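Local coordinates for protein endoglucanase E-5 (Thermobifida fusca, PDB 2CKS) that hydrolyses internal 1,4-beta-D-glucosidic linkages in cellulose, lichenin and cereal beta-D-glucans with its family 5 glycoside hydrolase catalytic domain, at residues L94-V98 against T130-Y134; S166-T172 against N198-A202; L218-E223 against L254-I260. Where two conformers were deposited one is given. Residue numbers count along the deposited sequence, not the author numbering.

In the fold
The chain is the catalytic domain of the enzyme, a (beta/alpha)8 TIM barrel, and the three contacts sample its two layers. Contacts 1 and 2 are buried pairings of neighbouring parallel strands, with centres 12 Å apart. They meet where strands 132-135 and 168-170 lie side by side: Y134 N and O probably hydrogen-bond V167 O and I169 N, so both belong to one continuous wall. Contact 3 lies further out, between helices 212-224 and 245-258, and is only partly buried; its first helix follows strand 199-206 of contact 2. Main-chain hydrogen bonds dominate the strand pairs, whereas the helix pair combines leucine packing with a charged outer edge.

Contact 1: L94-V98 against T130-Y134; sequences LYVIV and TNVLY
The apolar centre lies on both faces of a parallel strand pair. On one face V98 CG2 meets V132 CG1 at 3.8 Å, both valines being t, and V96 and Y134 project to the same side. On the other face I97 (m, t) lays CG1 4.3 Å from L133 CB, while L133 CD1 lies 4.4 Å from Y95 CB. Strands 95-98 and 132-134 run with N-to-C directions 22° apart and axes 4.7 Å apart at closest, in extended backbone conformation. The register pairs V96 with V132, I97 with L133 and V98 with Y134, at CA-CA distances of 4.9, 4.8 and 5.0 Å. Main-chain bonds follow the parallel pattern: V96 N to N131 O (2.9 Å), L133 N to V96 O (2.8 Å) and V98 N to L133 O (2.9 Å). CA-H...O contacts support them, V132 CA to V96 O and I97 CA to L133 O both at 3.4 Å. At the polar edge N131, in rotamer p with phi/psi near -115/10, turns its CB toward the other strand and donates ND2 to L94 O at 2.9 Å, extending the pairing ahead of the first bridge, V96-V132. Such pairing of consecutive strands through a right-handed beta-alpha-beta crossover, here via helix 112-126, is the repeating unit of a TIM barrel. Helix 75-90 covers V96, V98 and V132, helix 112-126 covers Y134 and also reaches V98, and strand 59-65 continues the sheet beyond 95-98, with I97 packed on I59 and R61.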
ATOM      1  N   LEU A  94       6.928  -1.340  12.872  1.00  6.71           N
ATOM      2  CA  LEU A  94       6.032  -0.954  11.784  1.00  6.02           C
ATOM      3  C   LEU A  94       5.101  -2.068  11.343  1.00  5.83           C
ATOM      4  O   LEU A  94       5.496  -3.235  11.285  1.00  6.21           O
ATOM      5  CB  LEU A  94       6.841  -0.541  10.560  1.00  6.01           C
ATOM      6  CG  LEU A  94       7.826   0.605  10.735  1.00  6.55           C
ATOM      7  CD1 LEU A  94       8.675   0.743   9.468  1.00  7.89           C
ATOM      8  CD2 LEU A  94       7.069   1.869  11.055  1.00  8.00           C
ATOM      9  N   TYR A  95       3.875  -1.695  11.005  1.00  5.18           N
ATOM     10  CA  TYR A  95       3.016  -2.555  10.208  1.00  5.32           C
ATOM     11  C   TYR A  95       3.613  -2.664   8.823  1.00  5.13           C
ATOM     12  O   TYR A  95       4.341  -1.779   8.374  1.00  5.70           O
ATOM     13  CB  TYR A  95       1.582  -2.019  10.161  1.00  5.59           C
ATOM     14  CG  TYR A  95       0.947  -2.144  11.517  1.00  5.01           C
ATOM     15  CD1 TYR A  95       1.009  -1.110  12.443  1.00  4.56           C
ATOM     16  CD2 TYR A  95       0.332  -3.320  11.898  1.00  5.64           C
ATOM     17  CE1 TYR A  95       0.459  -1.248  13.704  1.00  4.93           C
ATOM     18  CE2 TYR A  95      -0.206  -3.466  13.157  1.00  4.82           C
ATOM     19  CZ  TYR A  95      -0.154  -2.434  14.048  1.00  5.04           C
ATOM     20  OH  TYR A  95      -0.676  -2.562  15.315  1.00  5.99           O
ATOM     21  N   VAL A  96       3.334  -3.772   8.158  1.00  5.28           N
ATOM     22  CA  VAL A  96       3.884  -4.021   6.837  1.00  6.07           C
ATOM     23  C   VAL A  96       2.784  -4.452   5.903  1.00  5.79           C
ATOM     24  O   VAL A  96       2.004  -5.340   6.248  1.00  7.29           O
ATOM     25  CB  VAL A  96       4.918  -5.139   6.861  1.00  6.37           C
ATOM     26  CG1 VAL A  96       5.522  -5.319   5.465  1.00  8.44           C
ATOM     27  CG2 VAL A  96       5.989  -4.823   7.844  1.00  7.56           C
ATOM     28  N   ILE A  97       2.714  -3.828   4.731  1.00  5.45           N
ATOM     29  CA  ILE A  97       1.868  -4.321   3.658  1.00  5.53           C
ATOM     30  C   ILE A  97       2.749  -5.019   2.645  1.00  5.13           C
ATOM     31  O   ILE A  97       3.684  -4.421   2.124  1.00  4.91           O
ATOM     32  CB  ILE A  97       1.126  -3.180   2.966  1.00  5.32           C
ATOM     33  CG1 ILE A  97       0.268  -2.434   3.978  1.00  5.99           C
ATOM     34  CG2 ILE A  97       0.301  -3.727   1.797  1.00  5.94           C
ATOM     35  CD1 ILE A  97      -0.400  -1.206   3.427  1.00  7.39           C
ATOM     36  N   VAL A  98       2.449  -6.283   2.367  1.00  5.17           N
ATOM     37  CA  VAL A  98       3.151  -7.035   1.343  1.00  4.89           C
ATOM     38  C   VAL A  98       2.390  -6.826   0.046  1.00  4.76           C
ATOM     39  O   VAL A  98       1.265  -7.310  -0.103  1.00  4.79           O
ATOM     40  CB  VAL A  98       3.216  -8.514   1.700  1.00  4.88           C
ATOM     41  CG1 VAL A  98       3.913  -9.319   0.599  1.00  5.52           C
ATOM     42  CG2 VAL A  98       3.917  -8.686   3.053  1.00  5.02           C
ATOM     43  N   THR A 130       1.430 -10.346  13.855  1.00  9.10           N
ATOM     44  CA  THR A 130       0.123  -9.701  13.839  1.00  9.62           C
ATOM     45  C   THR A 130       0.140  -8.347  13.124  1.00  8.34           C
ATOM     46  O   THR A 130      -0.857  -7.631  13.126  1.00  8.25           O
ATOM     47  CB  THR A 130      -0.381  -9.507  15.279  1.00 10.64           C
ATOM     48  OG1 THR A 130       0.574  -8.758  16.039  1.00 13.72           O
ATOM     49  CG2 THR A 130      -0.477 -10.845  16.003  1.00 11.84           C
ATOM     50  N   ASN A 131       1.266  -8.009  12.503  1.00  7.24           N
ATOM     51  CA  ASN A 131       1.472  -6.688  11.918  1.00  6.82           C
ATOM     52  C   ASN A 131       1.608  -6.688  10.405  1.00  6.83           C
ATOM     53  O   ASN A 131       1.962  -5.668   9.821  1.00  6.72           O
ATOM     54  CB  ASN A 131       2.725  -6.034  12.533  1.00  6.26           C
ATOM     55  CG  ASN A 131       4.003  -6.789  12.196  1.00  7.52           C
ATOM     56  OD1 ASN A 131       4.093  -7.995  12.411  1.00  7.54           O
ATOM     57  ND2 ASN A 131       5.001  -6.081  11.665  1.00  5.61           N
ATOM     58  N   VAL A 132       1.315  -7.820   9.780  1.00  6.30           N
ATOM     59  CA  VAL A 132       1.466  -7.984   8.339  1.00  6.57           C
ATOM     60  C   VAL A 132       0.081  -8.031   7.687  1.00  6.27           C
ATOM     61  O   VAL A 132      -0.796  -8.781   8.126  1.00  6.44           O
ATOM     62  CB  VAL A 132       2.242  -9.271   8.022  1.00  6.88           C
ATOM     63  CG1 VAL A 132       2.461  -9.419   6.530  1.00  8.11           C
ATOM     64  CG2 VAL A 132       3.593  -9.281   8.756  1.00  7.15           C
ATOM     65  N   LEU A 133      -0.105  -7.191   6.668  1.00  6.11           N
ATOM     66  CA  LEU A 133      -1.299  -7.145   5.830  1.00  6.36           C
ATOM     67  C   LEU A 133      -0.869  -7.547   4.411  1.00  6.05           C
ATOM     68  O   LEU A 133       0.248  -7.265   3.987  1.00  6.01           O
ATOM     69  CB  LEU A 133      -1.885  -5.734   5.796  1.00  6.48           C
ATOM     70  CG  LEU A 133      -2.392  -5.135   7.110  1.00  6.51           C
ATOM     71  CD1 LEU A 133      -1.255  -4.578   7.949  1.00  8.33           C
ATOM     72  CD2 LEU A 133      -3.428  -4.045   6.834  1.00  8.06           C
ATOM     73  N   TYR A 134      -1.756  -8.209   3.685  1.00  5.92           N
ATOM     74  CA  TYR A 134      -1.441  -8.766   2.367  1.00  6.12           C
ATOM     75  C   TYR A 134      -2.210  -8.040   1.285  1.00  6.06           C
ATOM     76  O   TYR A 134      -3.432  -8.035   1.305  1.00  7.05           O
ATOM     77  CB  TYR A 134      -1.812 -10.252   2.332  1.00  6.00           C
ATOM     78  CG  TYR A 134      -1.056 -11.076   3.334  1.00  8.19           C
ATOM     79  CD1 TYR A 134       0.127 -11.678   2.990  1.00 12.25           C
ATOM     80  CD2 TYR A 134      -1.510 -11.228   4.633  1.00 11.22           C
ATOM     81  CE1 TYR A 134       0.834 -12.431   3.899  1.00 13.39           C
ATOM     82  CE2 TYR A 134      -0.796 -11.981   5.550  1.00 12.89           C
ATOM     83  CZ  TYR A 134       0.372 -12.579   5.173  1.00 13.45           C
ATOM     84  OH  TYR A 134       1.089 -13.323   6.082  1.00 15.18           O
TER

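Contact 2: S166-T172 against N198-A202; sequences SVIIVGT and NIMYA
Main-chain hydrogen bonding joins strands 168-170 and 199-202, consecutive parallel strands of the TIM barrel, both extended. Their axes approach to 4.4 Å, with N-to-C directions 36° apart. I168 pairs with I199, I169 with M200 and V170 with Y201, at CA-CA distances of 5.0, 4.6 and 4.8 Å. Four bonds cross: I168 N to N198 O (3.3 Å), M200 N to I168 O (2.9 Å), V170 N to M200 O (2.8 Å) and A202 N to V170 O (2.9 Å). N198 enters the strand with positive phi (56/40).

Apolar packing occupies both faces. I168 (m, t) CB touches I199 (m, m) CD1, and V170 (t) CG2 touches I199 CG2, each at 3.8 Å, on the side covered by helix 145-162. On the opposite face I169 CG1 lies 4.2 Å from M200 CB; beside it I169 CG2 lies 3.9 Å from A202 CB, and both I169 and A202 touch T230. V167 CG1 reaches M200 CG at 3.8 Å.

One side-chain hydrogen bond, T172 OG1 (rotamer p) to A202 O at 2.8 Å, prolongs the pairing beyond strand 168-170; G171 is about 7 Å from the side chain of E139, the probable proton donor. The chemistry implies a buried apolar wall held by main-chain hydrogen bonds, the T172 hydroxyl at its C-terminal end near the probable catalytic site.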
ATOM      1  N   SER A 166      -5.354 -12.551   9.388  0.50  8.86           N
ATOM      2  CA  SER A 166      -4.656 -11.423   8.779  0.50  8.37           C
ATOM      3  C   SER A 166      -5.581 -10.659   7.845  0.50  7.62           C
ATOM      4  O   SER A 166      -6.544 -11.213   7.297  0.50  7.54           O
ATOM      5  CB  SER A 166      -3.432 -11.906   8.003  0.50  8.58           C
ATOM      6  OG  SER A 166      -3.808 -12.799   6.969  0.50  8.97           O
ATOM      7  N   VAL A 167      -5.287  -9.376   7.672  1.00  7.05           N
ATOM      8  CA  VAL A 167      -6.099  -8.510   6.848  1.00  6.17           C
ATOM      9  C   VAL A 167      -5.566  -8.589   5.440  1.00  5.93           C
ATOM     10  O   VAL A 167      -4.356  -8.576   5.228  1.00  5.36           O
ATOM     11  CB  VAL A 167      -6.009  -7.062   7.343  1.00  6.66           C
ATOM     12  CG1 VAL A 167      -6.782  -6.131   6.424  1.00  6.17           C
ATOM     13  CG2 VAL A 167      -6.533  -6.966   8.772  1.00  6.60           C
ATOM     14  N   ILE A 168      -6.479  -8.696   4.488  1.00  4.90           N
ATOM     15  CA  ILE A 168      -6.134  -8.732   3.077  1.00  5.11           C
ATOM     16  C   ILE A 168      -6.743  -7.516   2.393  1.00  5.01           C
ATOM     17  O   ILE A 168      -7.902  -7.191   2.607  1.00  5.18           O
ATOM     18  CB  ILE A 168      -6.605 -10.052   2.445  1.00  5.01           C
ATOM     19  CG1 ILE A 168      -5.798 -11.217   3.044  1.00  5.47           C
ATOM     20  CG2 ILE A 168      -6.462 -10.010   0.934  1.00  4.86           C
ATOM     21  CD1 ILE A 168      -6.393 -12.586   2.798  1.00  6.17           C
ATOM     22  N   ILE A 169      -5.935  -6.840   1.585  1.00  4.98           N
ATOM     23  CA  ILE A 169      -6.340  -5.670   0.835  1.00  5.13           C
ATOM     24  C   ILE A 169      -6.487  -6.083  -0.630  1.00  4.85           C
ATOM     25  O   ILE A 169      -5.566  -6.624  -1.223  1.00  4.95           O
ATOM     26  CB  ILE A 169      -5.301  -4.533   0.962  1.00  5.35           C
ATOM     27  CG1 ILE A 169      -5.116  -4.139   2.430  1.00  5.72           C
ATOM     28  CG2 ILE A 169      -5.741  -3.329   0.136  1.00  6.45           C
ATOM     29  CD1 ILE A 169      -3.918  -3.225   2.694  1.00  7.51           C
ATOM     30  N   VAL A 170      -7.642  -5.787  -1.217  1.00  5.07           N
ATOM     31  CA  VAL A 170      -7.976  -6.214  -2.565  1.00  5.55           C
ATOM     32  C   VAL A 170      -7.998  -5.007  -3.496  1.00  5.63           C
ATOM     33  O   VAL A 170      -8.686  -4.020  -3.231  1.00  6.00           O
ATOM     34  CB  VAL A 170      -9.345  -6.886  -2.590  1.00  5.65           C
ATOM     35  CG1 VAL A 170      -9.736  -7.288  -4.019  1.00  6.60           C
ATOM     36  CG2 VAL A 170      -9.345  -8.096  -1.666  1.00  5.86           C
ATOM     37  N   GLY A 171      -7.243  -5.089  -4.581  1.00  5.92           N
ATOM     38  CA  GLY A 171      -7.201  -4.039  -5.582  1.00  5.96           C
ATOM     39  C   GLY A 171      -8.552  -3.859  -6.250  1.00  6.12           C
ATOM     40  O   GLY A 171      -9.379  -4.754  -6.217  1.00  6.25           O
ATOM     41  N   THR A 172      -8.767  -2.694  -6.842  1.00  6.06           N
ATOM     42  CA  THR A 172     -10.047  -2.369  -7.455  1.00  6.44           C
ATOM     43  C   THR A 172      -9.888  -1.963  -8.916  1.00  6.86           C
ATOM     44  O   THR A 172      -8.776  -1.810  -9.429  1.00  5.78           O
ATOM     45  CB  THR A 172     -10.803  -1.298  -6.620  1.00  6.56           C
ATOM     46  OG1 THR A 172     -10.026  -0.103  -6.470  1.00  7.41           O
ATOM     47  CG2 THR A 172     -11.051  -1.788  -5.196  1.00  7.25           C
ATOM     48  N   ASN A 198     -12.626  -9.529   7.067  1.00  9.76           N
ATOM     49  CA  ASN A 198     -11.319  -8.995   7.334  1.00  9.16           C
ATOM     50  C   ASN A 198     -10.627  -8.579   6.037  1.00  8.06           C
ATOM     51  O   ASN A 198      -9.437  -8.785   5.864  1.00  8.14           O
ATOM     52  CB  ASN A 198     -10.501 -10.005   8.138  1.00 10.27           C
ATOM     53  CG  ASN A 198      -9.617  -9.348   9.128  1.00  9.92           C
ATOM     54  OD1 ASN A 198      -9.861  -8.209   9.525  1.00 11.66           O
ATOM     55  ND2 ASN A 198      -8.574 -10.043   9.539  1.00 12.81           N
ATOM     56  N   ILE A 199     -11.411  -7.989   5.134  0.60  7.27           N
ATOM     57  CA  ILE A 199     -10.966  -7.517   3.824  0.60  7.36           C
ATOM     58  C   ILE A 199     -11.046  -5.993   3.795  0.60  6.57           C
ATOM     59  O   ILE A 199     -11.956  -5.412   4.392  0.60  7.05           O
ATOM     60  CB  ILE A 199     -11.893  -8.096   2.704  0.60  6.97           C
ATOM     61  CG1 ILE A 199     -11.795  -9.627   2.633  0.60  8.44           C
ATOM     62  CG2 ILE A 199     -11.596  -7.467   1.338  0.60  8.57           C
ATOM     63  CD1 ILE A 199     -10.417 -10.158   2.289  0.60  8.88           C
ATOM     64  N   MET A 200     -10.095  -5.356   3.105  1.00  5.73           N
ATOM     65  CA  MET A 200     -10.170  -3.942   2.757  1.00  5.49           C
ATOM     66  C   MET A 200      -9.995  -3.826   1.254  1.00  5.32           C
ATOM     67  O   MET A 200      -9.502  -4.757   0.603  1.00  5.50           O
ATOM     68  CB  MET A 200      -9.060  -3.167   3.461  1.00  5.56           C
ATOM     69  CG  MET A 200      -8.982  -3.439   4.942  1.00  6.58           C
ATOM     70  SD  MET A 200      -7.768  -2.383   5.729  1.00  7.79           S
ATOM     71  CE  MET A 200      -8.622  -0.862   5.796  1.00  9.40           C
ATOM     72  N   TYR A 201     -10.407  -2.696   0.710  1.00  4.56           N
ATOM     73  CA  TYR A 201     -10.324  -2.448  -0.720  1.00  4.80           C
ATOM     74  C   TYR A 201      -9.404  -1.268  -0.954  1.00  5.19           C
ATOM     75  O   TYR A 201      -9.445  -0.278  -0.222  1.00  6.08           O
ATOM     76  CB  TYR A 201     -11.713  -2.174  -1.284  1.00  4.58           C
ATOM     77  CG  TYR A 201     -12.627  -3.367  -1.167  1.00  4.36           C
ATOM     78  CD1 TYR A 201     -13.418  -3.542  -0.042  1.00  5.25           C
ATOM     79  CD2 TYR A 201     -12.688  -4.329  -2.166  1.00  4.26           C
ATOM     80  CE1 TYR A 201     -14.259  -4.633   0.069  1.00  6.52           C
ATOM     81  CE2 TYR A 201     -13.521  -5.419  -2.059  1.00  5.42           C
ATOM     82  CZ  TYR A 201     -14.310  -5.565  -0.951  1.00  6.16           C
ATOM     83  OH  TYR A 201     -15.142  -6.664  -0.851  1.00  9.29           O
ATOM     84  N   ALA A 202      -8.566  -1.374  -1.975  1.00  5.16           N
ATOM     85  CA  ALA A 202      -7.579  -0.339  -2.249  1.00  5.44           C
ATOM     86  C   ALA A 202      -8.125   0.807  -3.087  1.00  5.29           C
ATOM     87  O   ALA A 202      -8.917   0.607  -4.011  1.00  5.99           O
ATOM     88  CB  ALA A 202      -6.382  -0.948  -2.925  1.00  5.45           C
TER

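Contact 3: L218-E223 against L254-I260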
ATOM      1  N   LEU A 218     -13.975   8.206  -2.922  1.00  7.45           N
ATOM      2  CA  LEU A 218     -13.355   7.730  -1.692  1.00  8.24           C
ATOM      3  C   LEU A 218     -14.301   7.897  -0.495  1.00  8.68           C
ATOM      4  O   LEU A 218     -14.438   6.990   0.323  1.00  9.06           O
ATOM      5  CB  LEU A 218     -12.034   8.458  -1.456  1.00  7.52           C
ATOM      6  CG  LEU A 218     -11.257   8.078  -0.199  1.00  7.40           C
ATOM      7  CD1 LEU A 218     -10.962   6.584  -0.167  1.00  6.91           C
ATOM      8  CD2 LEU A 218      -9.979   8.878  -0.156  1.00  7.85           C
ATOM      9  N   ARG A 219     -14.952   9.052  -0.408  0.60  9.56           N
ATOM     10  CA  ARG A 219     -15.969   9.295   0.617  0.60 10.28           C
ATOM     11  C   ARG A 219     -17.098   8.267   0.519  0.60  9.99           C
ATOM     12  O   ARG A 219     -17.497   7.663   1.518  0.60  9.95           O
ATOM     13  CB  ARG A 219     -16.558  10.704   0.463  0.60 10.91           C
ATOM     14  CG  ARG A 219     -16.310  11.616   1.630  0.60 12.59           C
ATOM     15  CD  ARG A 219     -17.085  12.930   1.585  0.60 13.42           C
ATOM     16  NE  ARG A 219     -16.251  14.079   1.200  0.60 13.68           N
ATOM     17  CZ  ARG A 219     -16.236  14.655   0.002  0.60 14.35           C
ATOM     18  NH1 ARG A 219     -17.007  14.216  -0.973  0.60 15.46           N
ATOM     19  NH2 ARG A 219     -15.437  15.692  -0.232  0.60 16.38           N
ATOM     20  N   GLU A 220     -17.591   8.064  -0.698  1.00  9.87           N
ATOM     21  CA  GLU A 220     -18.661   7.109  -0.962  1.00  9.84           C
ATOM     22  C   GLU A 220     -18.275   5.690  -0.535  1.00  9.41           C
ATOM     23  O   GLU A 220     -19.033   5.009   0.138  1.00  9.26           O
ATOM     24  CB  GLU A 220     -19.010   7.135  -2.452  1.00  9.96           C
ATOM     25  CG  GLU A 220     -20.166   6.238  -2.843  1.00 12.29           C
ATOM     26  CD  GLU A 220     -20.431   6.209  -4.336  1.00 16.40           C
ATOM     27  OE1 GLU A 220     -19.681   6.856  -5.113  1.00 19.88           O
ATOM     28  OE2 GLU A 220     -21.404   5.529  -4.734  1.00 19.82           O
ATOM     29  N   ALA A 221     -17.074   5.266  -0.905  1.00  8.35           N
ATOM     30  CA  ALA A 221     -16.623   3.913  -0.619  1.00  8.24           C
ATOM     31  C   ALA A 221     -16.538   3.686   0.879  1.00  8.38           C
ATOM     32  O   ALA A 221     -16.893   2.616   1.369  1.00  8.64           O
ATOM     33  CB  ALA A 221     -15.264   3.678  -1.259  1.00  7.56           C
ATOM     34  N   SER A 222     -16.075   4.702   1.602  1.00  8.92           N
ATOM     35  CA  SER A 222     -15.832   4.564   3.032  1.00 10.25           C
ATOM     36  C   SER A 222     -17.138   4.382   3.820  1.00 10.07           C
ATOM     37  O   SER A 222     -17.108   3.895   4.947  1.00 10.96           O
ATOM     38  CB  SER A 222     -15.015   5.746   3.560  1.00 10.36           C
ATOM     39  OG  SER A 222     -15.791   6.924   3.614  1.00 14.44           O
ATOM     40  N   GLU A 223     -18.277   4.754   3.226  1.00 10.57           N
ATOM     41  CA  GLU A 223     -19.595   4.434   3.807  1.00 10.17           C
ATOM     42  C   GLU A 223     -19.942   2.944   3.735  1.00 10.31           C
ATOM     43  O   GLU A 223     -20.735   2.461   4.537  1.00 10.69           O
ATOM     44  CB  GLU A 223     -20.731   5.168   3.085  1.00 10.46           C
ATOM     45  CG  GLU A 223     -20.626   6.673   3.035  1.00 11.22           C
ATOM     46  CD  GLU A 223     -20.739   7.334   4.394  1.00 13.68           C
ATOM     47  OE1 GLU A 223     -21.436   6.811   5.301  1.00 14.72           O
ATOM     48  OE2 GLU A 223     -20.130   8.409   4.550  1.00 15.20           O
ATOM     49  N   LEU A 254      -9.947  14.301   4.624  0.70  9.43           N
ATOM     50  CA  LEU A 254     -11.006  13.309   4.499  0.70  9.29           C
ATOM     51  C   LEU A 254     -10.554  11.989   5.114  0.70  8.70           C
ATOM     52  O   LEU A 254     -11.283  11.373   5.887  0.70  8.47           O
ATOM     53  CB  LEU A 254     -11.395  13.102   3.038  0.70  9.65           C
ATOM     54  CG  LEU A 254     -12.627  12.228   2.771  0.70 11.26           C
ATOM     55  CD1 LEU A 254     -12.244  10.772   2.531  0.70 11.98           C
ATOM     56  CD2 LEU A 254     -13.675  12.342   3.892  0.70 11.92           C
ATOM     57  N   MET A 255      -9.336  11.574   4.799  1.00  8.50           N
ATOM     58  CA  MET A 255      -8.825  10.317   5.316  1.00  7.98           C
ATOM     59  C   MET A 255      -8.696  10.354   6.843  1.00  8.02           C
ATOM     60  O   MET A 255      -8.987   9.374   7.501  1.00  7.29           O
ATOM     61  CB  MET A 255      -7.515   9.939   4.621  1.00  7.94           C
ATOM     62  CG  MET A 255      -7.704   9.612   3.152  1.00  8.00           C
ATOM     63  SD  MET A 255      -6.234   8.940   2.356  1.00  8.42           S
ATOM     64  CE  MET A 255      -5.147  10.348   2.308  1.00  9.88           C
ATOM     65  N   ALA A 256      -8.294  11.494   7.404  1.00  8.92           N
ATOM     66  CA  ALA A 256      -8.209  11.630   8.860  1.00  9.55           C
ATOM     67  C   ALA A 256      -9.597  11.534   9.522  1.00 10.14           C
ATOM     68  O   ALA A 256      -9.770  10.860  10.540  1.00 10.73           O
ATOM     69  CB  ALA A 256      -7.536  12.949   9.219  1.00  9.65           C
ATOM     70  N   GLU A 257     -10.579  12.198   8.922  1.00 10.60           N
ATOM     71  CA  GLU A 257     -11.966  12.189   9.396  1.00 11.40           C
ATOM     72  C   GLU A 257     -12.541  10.768   9.411  1.00 11.11           C
ATOM     73  O   GLU A 257     -13.220  10.375  10.353  1.00 12.22           O
ATOM     74  CB  GLU A 257     -12.789  13.127   8.508  1.00 11.97           C
ATOM     75  CG  GLU A 257     -14.301  13.116   8.660  1.00 13.98           C
ATOM     76  CD  GLU A 257     -14.964  13.884   7.529  0.50 13.97           C
ATOM     77  OE1 GLU A 257     -14.930  15.128   7.554  0.50 15.40           O
ATOM     78  OE2 GLU A 257     -15.496  13.250   6.596  0.50 14.61           O
ATOM     79  N   ARG A 258     -12.223   9.988   8.382  1.00 10.82           N
ATOM     80  CA  ARG A 258     -12.789   8.655   8.195  1.00 10.59           C
ATOM     81  C   ARG A 258     -11.848   7.547   8.664  1.00 10.27           C
ATOM     82  O   ARG A 258     -12.165   6.359   8.534  1.00 10.18           O
ATOM     83  CB  ARG A 258     -13.126   8.450   6.725  1.00 10.92           C
ATOM     84  CG  ARG A 258     -14.091   9.482   6.158  1.00 12.32           C
ATOM     85  CD  ARG A 258     -15.476   9.346   6.700  1.00 14.40           C
ATOM     86  NE  ARG A 258     -16.368  10.355   6.144  1.00 15.76           N
ATOM     87  CZ  ARG A 258     -17.221  10.143   5.151  1.00 17.68           C
ATOM     88  NH1 ARG A 258     -17.331   8.945   4.582  1.00 18.98           N
ATOM     89  NH2 ARG A 258     -17.996  11.135   4.737  1.00 18.28           N
ATOM     90  N   LYS A 259     -10.703   7.951   9.218  1.00  9.42           N
ATOM     91  CA  LYS A 259      -9.652   7.044   9.671  1.00  9.46           C
ATOM     92  C   LYS A 259      -9.242   6.035   8.591  1.00  8.35           C
ATOM     93  O   LYS A 259      -9.044   4.848   8.860  1.00  9.25           O
ATOM     94  CB  LYS A 259     -10.045   6.381  10.991  1.00  9.72           C
ATOM     95  CG  LYS A 259     -10.256   7.408  12.116  1.00 12.63           C
ATOM     96  CD  LYS A 259      -9.903   6.863  13.487  1.00 16.36           C
ATOM     97  CE  LYS A 259      -9.648   7.981  14.511  1.00 18.70           C
ATOM     98  NZ  LYS A 259      -8.207   8.396  14.576  1.00 21.28           N
ATOM     99  N   ILE A 260      -9.106   6.544   7.374  1.00  7.56           N
ATOM    100  CA  ILE A 260      -8.629   5.766   6.236  1.00  7.03           C
ATOM    101  C   ILE A 260      -7.103   5.806   6.210  1.00  6.29           C
ATOM    102  O   ILE A 260      -6.502   6.875   6.070  1.00  6.69           O
ATOM    103  CB  ILE A 260      -9.183   6.337   4.933  1.00  7.44           C
ATOM    104  CG1 ILE A 260     -10.715   6.190   4.896  1.00  7.78           C
ATOM    105  CG2 ILE A 260      -8.554   5.637   3.727  1.00  7.20           C
ATOM    106  CD1 ILE A 260     -11.379   7.064   3.850  1.00  9.59           C
TER
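Neighbouring helices on the outside of the TIM barrel meet here, 212-224 and 245-258; their segments 218-223 and 254-258 run nearly parallel at 12°, with axes 11.0 Å apart at closest approach. R258, L218 and R219 lose the most surface. L218 fills the inner side: its CG lies 4.0 Å from L254 CD1, its CD2 4.1 Å from M255 CG and its CD1 4.1 Å from I260 CD1, and it also rests on V227 and F203 of barrel strands 227-233 and 199-206. R219 contributes mainly its aliphatic part, with CG 3.5 Å from L254 CD2, while its NH1 bonds N216. R258, next to K259, whose positive phi and the bonds back into the last turn mark a Schellman motif, reaches across to the other helix with R219 CG over one face of its guanidinium. Its charge is shared in a salt-bridge network, R258 NE to E257 OE2 at 3.1 Å and R258 NH1 to E223 OE2 at 2.9 Å. R258 NH1 also makes a weak hydrogen bond to S222 OG at 2.7 Å, and S222 OG donates to R219 O at 2.8 Å.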